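PDB 3BCX: CDP-6-deoxy-L-threo-D-glycero-4-hexulose-3-dehydrase from Yersinia pseudotuberculosis, which probably catalyses dehydration at C-3 of a CDP-linked 6-deoxy-4-hexulose on the route to 3,6-dideoxy sugars, using a pyridoxal-phosphate-derived cofactor and iron. Local coordinates for residues Arg105-Gly110 with Asn185-Glu190; Gly110-Thr115 with Ile133-Asp138; Asp194-Thr199 with His220-Gly225; Glu311-Asn316 with Ile411-Gly416. All coordinates share one frame; numbering follows the deposited sequence.

Contact 1 (Arg105-Gly110 with Asn185-Glu190); sequences RALKPG and NLWLIE
Asn-185 offers its carbonyl to the guanidinium of Arg-105 just where helix 174-184 has ended. Its positive phi belongs to a Schellman motif, and its O accepts from Arg-105 NH2 at 3.2 Å. The donor stands above the carbonyl plane, well off the lone-pair direction, and the angle at the hydrogen is a bent 141°. At Leu-186 the backbone alone adds to the contact: its O lies near the guanidinium edge, 3.8 Å from Arg-105 NH2, while its side chain turns away. Trp-187, the first residue of strand 187-191, makes most of this segment's contribution. Its indole N-H gives an almost straight bond from NE1 to Arg-105 O, 2.8 Å long, with the acceptor in the ring plane. The Arg-105 side chain then passes over one face of the same indole. Its bend at chi3 (-82°) lets the guanidinium lie nearly parallel to the ring, planes 18° apart, with CZ 3.7 Å from the centroid of the six-membered ring of Trp-187. Leu-107 approaches the pyrrole part obliquely, its CD1 being 3.7 Å from Trp-187 CD1. One arginine thus meets one tryptophan twice, by a carbonyl at the ring edge and a cation-pi stack over the face; the two together should fix the indole's rotation and probably help to stabilise the arginine's positive charge.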
loop_
_atom_site.group_PDB
_atom_site.type_symbol
_atom_site.label_atom_id
_atom_site.label_comp_id
_atom_site.label_asym_id
_atom_site.label_seq_id
_atom_site.Cartn_x
_atom_site.Cartn_y
_atom_site.Cartn_z
ATOM N N ARG A 105 1.845 -7.652 -26.601
ATOM C CA ARG A 105 2.966 -7.020 -25.923
ATOM C C ARG A 105 2.800 -6.919 -24.410
ATOM O O ARG A 105 3.417 -6.081 -23.753
ATOM C CB ARG A 105 3.288 -5.653 -26.520
ATOM C CG ARG A 105 2.838 -4.482 -25.723
ATOM C CD ARG A 105 2.958 -3.218 -26.545
ATOM N NE ARG A 105 4.280 -2.633 -26.598
ATOM C CZ ARG A 105 4.472 -1.334 -26.756
ATOM N NH1 ARG A 105 3.425 -0.529 -26.887
ATOM N NH2 ARG A 105 5.698 -0.836 -26.715
ATOM N N ALA A 106 1.964 -7.786 -23.856
ATOM C CA ALA A 106 1.785 -7.819 -22.416
ATOM C C ALA A 106 3.023 -8.530 -21.874
ATOM O O ALA A 106 3.502 -9.490 -22.477
ATOM C CB ALA A 106 0.537 -8.607 -22.059
ATOM N N LEU A 107 3.558 -8.057 -20.756
ATOM C CA LEU A 107 4.723 -8.699 -20.167
ATOM C C LEU A 107 4.334 -10.076 -19.636
ATOM O O LEU A 107 3.320 -10.222 -18.952
ATOM C CB LEU A 107 5.285 -7.834 -19.036
ATOM C CG LEU A 107 6.413 -6.873 -19.424
ATOM C CD1 LEU A 107 6.076 -6.165 -20.718
ATOM C CD2 LEU A 107 6.637 -5.875 -18.299
ATOM N N LYS A 108 5.138 -11.083 -19.960
ATOM C CA LYS A 108 4.880 -12.452 -19.517
ATOM C C LYS A 108 6.066 -13.012 -18.747
ATOM O O LYS A 108 7.200 -12.580 -18.948
ATOM C CB LYS A 108 4.583 -13.359 -20.721
ATOM C CG LYS A 108 3.171 -13.225 -21.267
ATOM C CD LYS A 108 3.172 -12.881 -22.745
ATOM C CE LYS A 108 3.867 -13.956 -23.582
ATOM N NZ LYS A 108 3.812 -13.640 -25.044
ATOM N N PRO A 109 5.819 -13.985 -17.854
ATOM C CA PRO A 109 6.904 -14.585 -17.073
ATOM C C PRO A 109 7.984 -15.065 -18.030
ATOM O O PRO A 109 7.674 -15.683 -19.048
ATOM C CB PRO A 109 6.217 -15.749 -16.362
ATOM C CG PRO A 109 4.816 -15.262 -16.191
ATOM C CD PRO A 109 4.526 -14.615 -17.529
ATOM N N GLY A 110 9.243 -14.782 -17.710
ATOM C CA GLY A 110 10.328 -15.201 -18.578
ATOM C C GLY A 110 10.807 -14.094 -19.502
ATOM O O GLY A 110 11.905 -14.179 -20.052
ATOM N N ASN A 185 10.497 -1.563 -30.102
ATOM C CA ASN A 185 9.115 -1.516 -29.619
ATOM C C ASN A 185 8.993 -1.950 -28.155
ATOM O O ASN A 185 8.095 -2.704 -27.774
ATOM C CB ASN A 185 8.220 -2.389 -30.502
ATOM C CG ASN A 185 8.105 -1.857 -31.920
ATOM O OD1 ASN A 185 7.634 -0.737 -32.141
ATOM N ND2 ASN A 185 8.536 -2.658 -32.889
ATOM N N LEU A 186 9.907 -1.444 -27.339
ATOM C CA LEU A 186 9.936 -1.766 -25.927
ATOM C C LEU A 186 9.143 -0.756 -25.117
ATOM O O LEU A 186 9.037 0.415 -25.494
ATOM C CB LEU A 186 11.382 -1.778 -25.432
ATOM C CG LEU A 186 12.358 -2.672 -26.198
ATOM C CD1 LEU A 186 13.772 -2.493 -25.637
ATOM C CD2 LEU A 186 11.904 -4.122 -26.094
ATOM N N TRP A 187 8.571 -1.222 -24.013
ATOM C CA TRP A 187 7.835 -0.341 -23.118
ATOM C C TRP A 187 8.903 0.408 -22.330
ATOM O O TRP A 187 9.981 -0.130 -22.082
ATOM C CB TRP A 187 7.004 -1.136 -22.109
ATOM C CG TRP A 187 5.817 -1.862 -22.648
ATOM C CD1 TRP A 187 5.702 -3.211 -22.857
ATOM C CD2 TRP A 187 4.530 -1.296 -22.936
ATOM N NE1 TRP A 187 4.418 -3.519 -23.245
ATOM C CE2 TRP A 187 3.676 -2.365 -23.302
ATOM C CE3 TRP A 187 4.012 0.009 -22.913
ATOM C CZ2 TRP A 187 2.326 -2.169 -23.640
ATOM C CZ3 TRP A 187 2.673 0.204 -23.250
ATOM C CH2 TRP A 187 1.845 -0.883 -23.608
ATOM N N LEU A 188 8.609 1.639 -21.931
ATOM C CA LEU A 188 9.555 2.403 -21.132
ATOM C C LEU A 188 8.884 2.932 -19.863
ATOM O O LEU A 188 7.916 3.695 -19.928
ATOM C CB LEU A 188 10.135 3.584 -21.928
ATOM C CG LEU A 188 10.951 4.556 -21.053
ATOM C CD1 LEU A 188 12.167 3.831 -20.496
ATOM C CD2 LEU A 188 11.379 5.783 -21.853
ATOM N N ILE A 189 9.390 2.521 -18.709
ATOM C CA ILE A 189 8.838 3.008 -17.449
ATOM C C ILE A 189 9.871 3.907 -16.775
ATOM O O ILE A 189 10.978 3.462 -16.453
ATOM C CB ILE A 189 8.461 1.851 -16.493
ATOM C CG1 ILE A 189 7.226 1.123 -17.030
ATOM C CG2 ILE A 189 8.172 2.394 -15.099
ATOM C CD1 ILE A 189 6.889 -0.133 -16.288
ATOM N N GLU A 190 9.502 5.173 -16.590
ATOM C CA GLU A 190 10.369 6.156 -15.949
ATOM C C GLU A 190 10.135 6.250 -14.450
ATOM O O GLU A 190 9.094 6.740 -14.000
ATOM C CB GLU A 190 10.139 7.544 -16.543
ATOM C CG GLU A 190 10.929 7.853 -17.791
ATOM C CD GLU A 190 10.710 9.281 -18.246
ATOM O OE1 GLU A 190 9.614 9.584 -18.767
ATOM O OE2 GLU A 190 11.629 10.106 -18.067
#

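Contact 2 (Gly110-Thr115 with Ile133-Asp138); sequences GDEVIT and IPVFVD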
loop_
_atom_site.group_PDB
_atom_site.type_symbol
_atom_site.label_atom_id
_atom_site.label_comp_id
_atom_site.label_asym_id
_atom_site.label_seq_id
_atom_site.Cartn_x
_atom_site.Cartn_y
_atom_site.Cartn_z
ATOM N N GLY A 110 9.243 -14.782 -17.710
ATOM C CA GLY A 110 10.328 -15.201 -18.578
ATOM C C GLY A 110 10.807 -14.094 -19.502
ATOM O O GLY A 110 11.905 -14.179 -20.052
ATOM N N ASP A 111 9.983 -13.066 -19.702
ATOM C CA ASP A 111 10.391 -11.950 -20.551
ATOM C C ASP A 111 11.426 -11.145 -19.779
ATOM O O ASP A 111 11.567 -11.305 -18.565
ATOM C CB ASP A 111 9.207 -11.057 -20.914
ATOM C CG ASP A 111 8.265 -11.713 -21.908
ATOM O OD1 ASP A 111 8.703 -12.619 -22.648
ATOM O OD2 ASP A 111 7.084 -11.308 -21.960
ATOM N N GLU A 112 12.151 -10.279 -20.474
ATOM C CA GLU A 112 13.189 -9.508 -19.812
ATOM C C GLU A 112 12.930 -8.014 -19.752
ATOM O O GLU A 112 12.238 -7.450 -20.601
ATOM C CB GLU A 112 14.534 -9.772 -20.490
ATOM C CG GLU A 112 14.898 -11.251 -20.576
ATOM C CD GLU A 112 16.227 -11.496 -21.278
ATOM O OE1 GLU A 112 16.577 -10.707 -22.181
ATOM O OE2 GLU A 112 16.914 -12.488 -20.940
ATOM N N VAL A 113 13.486 -7.388 -18.721
ATOM C CA VAL A 113 13.371 -5.950 -18.512
ATOM C C VAL A 113 14.775 -5.410 -18.254
ATOM O O VAL A 113 15.458 -5.845 -17.322
ATOM C CB VAL A 113 12.488 -5.626 -17.287
ATOM C CG1 VAL A 113 12.423 -4.118 -17.076
ATOM C CG2 VAL A 113 11.097 -6.204 -17.486
ATOM N N ILE A 114 15.214 -4.474 -19.088
ATOM C CA ILE A 114 16.537 -3.881 -18.932
ATOM C C ILE A 114 16.534 -2.796 -17.857
ATOM O O ILE A 114 15.638 -1.951 -17.808
ATOM C CB ILE A 114 17.029 -3.262 -20.261
ATOM C CG1 ILE A 114 17.224 -4.366 -21.300
ATOM C CG2 ILE A 114 18.336 -2.498 -20.037
ATOM C CD1 ILE A 114 17.483 -3.839 -22.697
ATOM N N THR A 115 17.547 -2.828 -16.999
ATOM C CA THR A 115 17.668 -1.852 -15.924
ATOM C C THR A 115 19.125 -1.804 -15.467
ATOM O O THR A 115 20.007 -2.327 -16.159
ATOM C CB THR A 115 16.734 -2.229 -14.748
ATOM O OG1 THR A 115 16.813 -1.231 -13.724
ATOM C CG2 THR A 115 17.109 -3.580 -14.183
ATOM N N ILE A 133 12.490 -11.260 -15.944
ATOM C CA ILE A 133 13.928 -11.336 -15.699
ATOM C C ILE A 133 14.664 -10.012 -15.899
ATOM O O ILE A 133 14.659 -9.440 -16.995
ATOM C CB ILE A 133 14.584 -12.385 -16.634
ATOM C CG1 ILE A 133 13.828 -13.714 -16.543
ATOM C CG2 ILE A 133 16.054 -12.571 -16.259
ATOM C CD1 ILE A 133 13.895 -14.365 -15.177
ATOM N N PRO A 134 15.304 -9.507 -14.837
ATOM C CA PRO A 134 16.046 -8.247 -14.928
ATOM C C PRO A 134 17.369 -8.446 -15.681
ATOM O O PRO A 134 18.071 -9.431 -15.457
ATOM C CB PRO A 134 16.293 -7.875 -13.460
ATOM C CG PRO A 134 15.235 -8.626 -12.709
ATOM C CD PRO A 134 15.178 -9.937 -13.433
ATOM N N VAL A 135 17.694 -7.515 -16.572
ATOM C CA VAL A 135 18.948 -7.565 -17.317
ATOM C C VAL A 135 19.692 -6.260 -17.021
ATOM O O VAL A 135 19.228 -5.173 -17.384
ATOM C CB VAL A 135 18.706 -7.702 -18.835
ATOM C CG1 VAL A 135 20.032 -7.793 -19.563
ATOM C CG2 VAL A 135 17.888 -8.953 -19.112
ATOM N N PHE A 136 20.841 -6.376 -16.359
ATOM C CA PHE A 136 21.626 -5.211 -15.965
ATOM C C PHE A 136 22.790 -4.779 -16.866
ATOM O O PHE A 136 23.502 -5.606 -17.439
ATOM C CB PHE A 136 22.220 -5.418 -14.563
ATOM C CG PHE A 136 21.224 -5.813 -13.514
ATOM C CD1 PHE A 136 21.100 -7.143 -13.126
ATOM C CD2 PHE A 136 20.447 -4.851 -12.871
ATOM C CE1 PHE A 136 20.221 -7.514 -12.112
ATOM C CE2 PHE A 136 19.561 -5.210 -11.854
ATOM C CZ PHE A 136 19.450 -6.547 -11.473
ATOM N N VAL A 137 22.979 -3.466 -16.963
ATOM C CA VAL A 137 24.094 -2.892 -17.700
ATOM C C VAL A 137 24.703 -1.864 -16.741
ATOM O O VAL A 137 24.026 -1.386 -15.829
ATOM C CB VAL A 137 23.660 -2.228 -19.024
ATOM C CG1 VAL A 137 23.144 -3.293 -19.991
ATOM C CG2 VAL A 137 22.614 -1.158 -18.773
ATOM N N ASP A 138 25.976 -1.541 -16.937
ATOM C CA ASP A 138 26.688 -0.612 -16.063
ATOM C C ASP A 138 26.219 0.835 -16.138
ATOM O O ASP A 138 25.553 1.237 -17.095
ATOM C CB ASP A 138 28.191 -0.682 -16.355
ATOM C CG ASP A 138 29.041 -0.298 -15.154
ATOM O OD1 ASP A 138 28.523 -0.349 -14.015
ATOM O OD2 ASP A 138 30.231 0.035 -15.348
#
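Val-113 O is gripped from two neighbouring residues: Val-135 N donates a hydrogen bond of 2.9 Å, and a weaker CA-H...O contact comes from Pro-134 CA at 3.4 Å from Val-113 O. The proline has no N-H to give, and in this parallel register none is needed, for residues 133, 135 and 137 do the bonding. Ile-133 N to Asp-111 O opens the series at 2.8 Å; Val-113 N to Ile-133 O and Thr-115 N to Val-135 O follow, and Val-137 N closes it with a longer bond of 3.3 Å to Thr-115 O. On one face of the sheet Val-135 CG2 rests against the aliphatic base of Glu-112, 3.7 Å from its CB. Glu-112 extends beyond CG to a salt bridge with Arg-393, and Ser-156 holds its other carboxylate oxygen. On the other face Thr-115 lies alongside Phe-136, both pointing the same way. With chi1 at -177° its OG1 is directed to Met-163 O of strand 159-165, and its CG2 is left to lean on the phenyl ring, 3.8 Å from Phe-136 CE2. Helix 121-129 packs on Val-113, Pro-134 and Thr-115. Strand 112-116, that helix and strand 133-137 form a beta-alpha-beta crossover in the large mixed sheet of the aspartate aminotransferase fold.

Contact 3 (Asp194-Thr199 with His220-Gly225); sequences DALGST and HHITMG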
loop_
_atom_site.group_PDB
_atom_site.type_symbol
_atom_site.label_atom_id
_atom_site.label_comp_id
_atom_site.label_asym_id
_atom_site.label_seq_id
_atom_site.Cartn_x
_atom_site.Cartn_y
_atom_site.Cartn_z
ATOM N N ASP A 194 12.699 10.068 -7.407
ATOM C CA ASP A 194 13.625 11.053 -6.852
ATOM C C ASP A 194 13.895 12.200 -7.822
ATOM O O ASP A 194 14.828 12.985 -7.621
ATOM C CB ASP A 194 14.970 10.402 -6.516
ATOM C CG ASP A 194 14.841 9.229 -5.561
ATOM O OD1 ASP A 194 13.895 9.216 -4.743
ATOM O OD2 ASP A 194 15.702 8.326 -5.619
ATOM N N ALA A 195 13.087 12.312 -8.868
ATOM C CA ALA A 195 13.332 13.345 -9.857
ATOM C C ALA A 195 12.147 14.241 -10.213
ATOM O O ALA A 195 12.050 14.713 -11.346
ATOM C CB ALA A 195 13.888 12.691 -11.124
ATOM N N LEU A 196 11.254 14.489 -9.259
ATOM C CA LEU A 196 10.102 15.337 -9.529
ATOM C C LEU A 196 10.567 16.758 -9.833
ATOM O O LEU A 196 11.127 17.429 -8.968
ATOM C CB LEU A 196 9.146 15.358 -8.334
ATOM C CG LEU A 196 7.952 16.301 -8.515
ATOM C CD1 LEU A 196 7.146 15.842 -9.726
ATOM C CD2 LEU A 196 7.093 16.339 -7.251
ATOM N N GLY A 197 10.340 17.205 -11.066
ATOM C CA GLY A 197 10.740 18.545 -11.454
ATOM C C GLY A 197 11.907 18.554 -12.418
ATOM O O GLY A 197 12.179 19.569 -13.063
ATOM N N SER A 198 12.605 17.426 -12.510
ATOM C CA SER A 198 13.740 17.315 -13.410
ATOM C C SER A 198 13.239 17.425 -14.843
ATOM O O SER A 198 12.091 17.084 -15.126
ATOM C CB SER A 198 14.452 15.970 -13.217
ATOM O OG SER A 198 15.061 15.886 -11.938
ATOM N N THR A 199 14.092 17.911 -15.741
ATOM C CA THR A 199 13.724 18.041 -17.143
ATOM C C THR A 199 14.881 17.592 -18.016
ATOM O O THR A 199 16.039 17.631 -17.610
ATOM C CB THR A 199 13.360 19.504 -17.531
ATOM O OG1 THR A 199 14.525 20.333 -17.436
ATOM C CG2 THR A 199 12.277 20.051 -16.614
ATOM N N HIS A 220 11.582 13.106 0.076
ATOM C CA HIS A 220 11.513 13.426 -1.344
ATOM C C HIS A 220 11.067 14.868 -1.565
ATOM O O HIS A 220 10.775 15.590 -0.611
ATOM C CB HIS A 220 10.563 12.467 -2.065
ATOM C CG HIS A 220 11.066 11.059 -2.136
ATOM N ND1 HIS A 220 11.246 10.276 -1.015
ATOM C CD2 HIS A 220 11.428 10.292 -3.192
ATOM C CE1 HIS A 220 11.696 9.088 -1.379
ATOM N NE2 HIS A 220 11.816 9.072 -2.694
ATOM N N HIS A 221 11.018 15.281 -2.827
ATOM C CA HIS A 221 10.663 16.656 -3.171
ATOM C C HIS A 221 9.415 17.147 -2.432
ATOM O O HIS A 221 9.392 18.277 -1.942
ATOM C CB HIS A 221 10.515 16.758 -4.685
ATOM C CG HIS A 221 11.786 16.472 -5.422
ATOM N ND1 HIS A 221 12.607 17.468 -5.906
ATOM C CD2 HIS A 221 12.406 15.303 -5.706
ATOM C CE1 HIS A 221 13.680 16.924 -6.453
ATOM N NE2 HIS A 221 13.582 15.611 -6.344
ATOM N N ILE A 222 8.381 16.310 -2.358
ATOM C CA ILE A 222 7.181 16.654 -1.592
ATOM C C ILE A 222 6.746 15.396 -0.840
ATOM O O ILE A 222 7.068 14.280 -1.248
ATOM C CB ILE A 222 5.992 17.173 -2.466
ATOM C CG1 ILE A 222 5.576 16.123 -3.496
ATOM C CG2 ILE A 222 6.357 18.500 -3.110
ATOM C CD1 ILE A 222 4.329 16.506 -4.265
ATOM N N THR A 223 6.014 15.570 0.252
ATOM C CA THR A 223 5.596 14.431 1.048
ATOM C C THR A 223 4.122 14.402 1.450
ATOM O O THR A 223 3.431 15.417 1.431
ATOM C CB THR A 223 6.432 14.358 2.339
ATOM O OG1 THR A 223 6.145 13.140 3.044
ATOM C CG2 THR A 223 6.107 15.550 3.238
ATOM N N MET A 224 3.674 13.205 1.814
ATOM C CA MET A 224 2.319 12.929 2.287
ATOM C C MET A 224 2.538 12.018 3.488
ATOM O O MET A 224 1.581 11.474 4.040
ATOM C CB MET A 224 1.502 12.120 1.272
ATOM C CG MET A 224 1.079 12.803 -0.003
ATOM S SD MET A 224 0.060 11.606 -0.897
ATOM C CE MET A 224 -0.266 12.449 -2.451
ATOM N N GLY A 225 3.805 11.846 3.870
ATOM C CA GLY A 225 4.157 10.951 4.965
ATOM C C GLY A 225 4.508 9.642 4.279
ATOM O O GLY A 225 5.657 9.183 4.286
#
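Leu-196 and His-221 bury equal areas against each other's segments, and Asp-194 comes next. The imidazole of His-221 slots beside the backbone of 194-196, using an edge and a face for different carbonyls. At the edge, His-221 NE2 donates to Asp-194 O over 3.2 Å; the acceptor lies close to the ring plane, but the nitrogen sits above the carbonyl plane rather than on a lone pair. Over one face stands Leu-196 O, 3.4 Å from His-221 ND1 and too poorly angled to bond it; this oxygen receives a weak bond from Ser-343 OG. Leu-196 places its CB 4.1 Å from His-221 CG. With its CG trans to the backbone N (chi1 176°), its chain reaches on to Ile-222, Leu-196 CD2 lying 4.1 Å from Ile-222 CG1, and it also packs on Ile-306 of helix 293-323. The carbonyl of Leu-196 is carried by a type II beta turn from Ala-195 to Ser-198, closed by Ser-198 N to Ala-195 O, with Gly-197 at the positive-phi position. Both segments are loops that follow strands of the large sheet, and in relatives with this fold the place of His-220 is probably held by the lysine that forms the Schiff base with the cofactor. The carboxylate of Asp-194 approaches the His-220 ring obliquely, its plane turned 42° from the imidazole and its OD1 2.9 Å from His-220 NE2. Phe-345 packs edge-to-face with His-220. Beyond Ile-222 the segment folds into an ST turn at Thr-223, whose side chain packs on Leu-58 of the second subunit.

Contact 4 (Glu311-Asn316 with Ile411-Gly416); sequences EKRKAN and IGIYPG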
loop_
_atom_site.group_PDB
_atom_site.type_symbol
_atom_site.label_atom_id
_atom_site.label_comp_id
_atom_site.label_asym_id
_atom_site.label_seq_id
_atom_site.Cartn_x
_atom_site.Cartn_y
_atom_site.Cartn_z
ATOM N N GLU A 311 13.761 24.996 -7.370
ATOM C CA GLU A 311 14.652 26.127 -7.568
ATOM C C GLU A 311 15.754 26.136 -6.495
ATOM O O GLU A 311 16.930 26.312 -6.803
ATOM C CB GLU A 311 13.806 27.403 -7.519
ATOM C CG GLU A 311 14.536 28.714 -7.660
ATOM C CD GLU A 311 13.565 29.895 -7.686
ATOM O OE1 GLU A 311 12.654 29.942 -6.823
ATOM O OE2 GLU A 311 13.712 30.775 -8.566
ATOM N N LYS A 312 15.366 25.928 -5.239
ATOM C CA LYS A 312 16.313 25.906 -4.127
ATOM C C LYS A 312 17.295 24.731 -4.205
ATOM O O LYS A 312 18.485 24.887 -3.910
ATOM C CB LYS A 312 15.559 25.866 -2.792
ATOM C CG LYS A 312 14.695 27.101 -2.561
ATOM C CD LYS A 312 13.778 26.983 -1.348
ATOM C CE LYS A 312 14.537 27.037 -0.037
ATOM N NZ LYS A 312 13.589 26.968 1.123
ATOM N N ARG A 313 16.804 23.558 -4.593
ATOM C CA ARG A 313 17.670 22.393 -4.708
ATOM C C ARG A 313 18.743 22.667 -5.754
ATOM O O ARG A 313 19.908 22.328 -5.558
ATOM C CB ARG A 313 16.851 21.153 -5.088
ATOM C CG ARG A 313 16.012 20.615 -3.941
ATOM C CD ARG A 313 14.949 19.645 -4.422
ATOM N NE ARG A 313 14.262 18.991 -3.311
ATOM C CZ ARG A 313 14.777 17.995 -2.589
ATOM N NH1 ARG A 313 15.993 17.529 -2.858
ATOM N NH2 ARG A 313 14.076 17.467 -1.593
ATOM N N LYS A 314 18.354 23.294 -6.858
ATOM C CA LYS A 314 19.307 23.613 -7.917
ATOM C C LYS A 314 20.316 24.660 -7.435
ATOM O O LYS A 314 21.476 24.663 -7.858
ATOM C CB LYS A 314 18.582 24.143 -9.154
ATOM C CG LYS A 314 17.672 23.144 -9.841
ATOM C CD LYS A 314 16.939 23.821 -10.983
ATOM C CE LYS A 314 15.900 22.922 -11.616
ATOM N NZ LYS A 314 15.113 23.657 -12.643
ATOM N N ALA A 315 19.861 25.546 -6.550
ATOM C CA ALA A 315 20.710 26.599 -6.005
ATOM C C ALA A 315 21.729 26.002 -5.035
ATOM O O ALA A 315 22.933 26.221 -5.179
ATOM C CB ALA A 315 19.850 27.654 -5.299
ATOM N N ASN A 316 21.240 25.253 -4.048
ATOM C CA ASN A 316 22.108 24.602 -3.075
ATOM C C ASN A 316 23.137 23.717 -3.778
ATOM O O ASN A 316 24.309 23.705 -3.412
ATOM C CB ASN A 316 21.288 23.750 -2.110
ATOM C CG ASN A 316 20.547 24.581 -1.083
ATOM O OD1 ASN A 316 19.840 24.042 -0.231
ATOM N ND2 ASN A 316 20.708 25.899 -1.155
ATOM N N ILE A 411 25.158 13.609 0.056
ATOM C CA ILE A 411 24.808 14.472 1.171
ATOM C C ILE A 411 23.657 15.401 0.768
ATOM O O ILE A 411 23.275 15.457 -0.403
ATOM C CB ILE A 411 26.039 15.285 1.627
ATOM C CG1 ILE A 411 26.610 16.078 0.451
ATOM C CG2 ILE A 411 27.100 14.344 2.161
ATOM C CD1 ILE A 411 27.879 16.830 0.778
ATOM N N GLY A 412 23.114 16.131 1.736
ATOM C CA GLY A 412 21.981 16.998 1.462
ATOM C C GLY A 412 22.152 18.329 0.752
ATOM O O GLY A 412 23.176 18.997 0.861
ATOM N N ILE A 413 21.110 18.701 0.016
ATOM C CA ILE A 413 21.032 19.968 -0.711
ATOM C C ILE A 413 19.557 20.335 -0.823
ATOM O O ILE A 413 19.173 21.170 -1.638
ATOM C CB ILE A 413 21.639 19.881 -2.139
ATOM C CG1 ILE A 413 21.237 18.567 -2.814
ATOM C CG2 ILE A 413 23.146 20.059 -2.072
ATOM C CD1 ILE A 413 19.771 18.493 -3.229
ATOM N N TYR A 414 18.739 19.704 0.015
ATOM C CA TYR A 414 17.300 19.931 0.010
ATOM C C TYR A 414 16.906 21.297 0.599
ATOM O O TYR A 414 17.636 21.870 1.408
ATOM C CB TYR A 414 16.593 18.777 0.744
ATOM C CG TYR A 414 16.698 18.802 2.252
ATOM C CD1 TYR A 414 15.629 19.236 3.030
ATOM C CD2 TYR A 414 17.857 18.380 2.901
ATOM C CE1 TYR A 414 15.704 19.253 4.413
ATOM C CE2 TYR A 414 17.943 18.392 4.292
ATOM C CZ TYR A 414 16.859 18.832 5.037
ATOM O OH TYR A 414 16.914 18.849 6.409
ATOM N N PRO A 415 15.732 21.821 0.205
ATOM C CA PRO A 415 15.185 23.116 0.639
ATOM C C PRO A 415 15.385 23.510 2.103
ATOM O O PRO A 415 15.408 24.697 2.425
ATOM C CB PRO A 415 13.707 23.000 0.271
ATOM C CG PRO A 415 13.746 22.150 -0.959
ATOM C CD PRO A 415 14.710 21.063 -0.544
ATOM N N GLY A 416 15.529 22.525 2.985
ATOM C CA GLY A 416 15.715 22.819 4.396
ATOM C C GLY A 416 17.122 23.261 4.764
ATOM O O GLY A 416 17.387 23.622 5.906
#
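Lys-312 gives a hydrogen bond across this contact, from its NZ to Pro-415 O at 3.2 Å. The chain runs extended to CD and then bends at chi3 (71°), which brings the ammonium over to the carbonyl; the bond leaves the carbonyl plane by 30°. Glu-308, one turn earlier on helix 293-323, is a long and weak second partner of NZ. Contacts of a charged flat group with carbon form the next set. Arg-313 stretches out from CG to NE along the loop, and one face of its guanidinium is covered by Pro-415 and Tyr-414: Pro-415 CD lies 3.5 Å from Arg-313 NE, and Tyr-414 CB lies 3.7 Å from Arg-313 NH2. Ile-413 crosses the arginine at about a right angle and sets its CD1 3.9 Å from Arg-313 NH1. That nitrogen also donates to the carbonyls of Trp-344 and Phe-345. Carbon packing completes the interface. Asn-316, one turn on from Lys-312, meets Ile-413 through CB atoms 3.9 Å apart, and the methylenes of Arg-313 add to it, CG lying 3.7 Å from Pro-415 CD. Tyr-414 has chi1 of 75°, which sends its phenol away from the helix, so that CB is the part of the side chain that touches it. Helix 293-323 is thereby joined to the loop between strand 408-411 and helix 419-432. The largely buried guanidinium has carbon over one face and backbone carbonyls at NH1, an arrangement that holds its plane in place and should meet part of its charge by peptide dipoles.

From the N terminus, contact 1 opens first: residues 105-110 are joined to 185-190, closing a loop that holds strands 112-116, 133-137 and 159-165. Contact 2 nests inside that loop, shares Gly-110 with contact 1, and reaches the same large sheet. Contact 3 follows in series, its first segment adjoining contact 1 in sequence, and ties two loops after strands of that sheet. Contact 4 comes last, closing the long span from helix 293-323 to the loop before helix 419-432, and lies across the chain's centre from contacts 1 and 2. Contacts 3 and 4 touch where His-221 packs on Arg-313; none of the four loops cross.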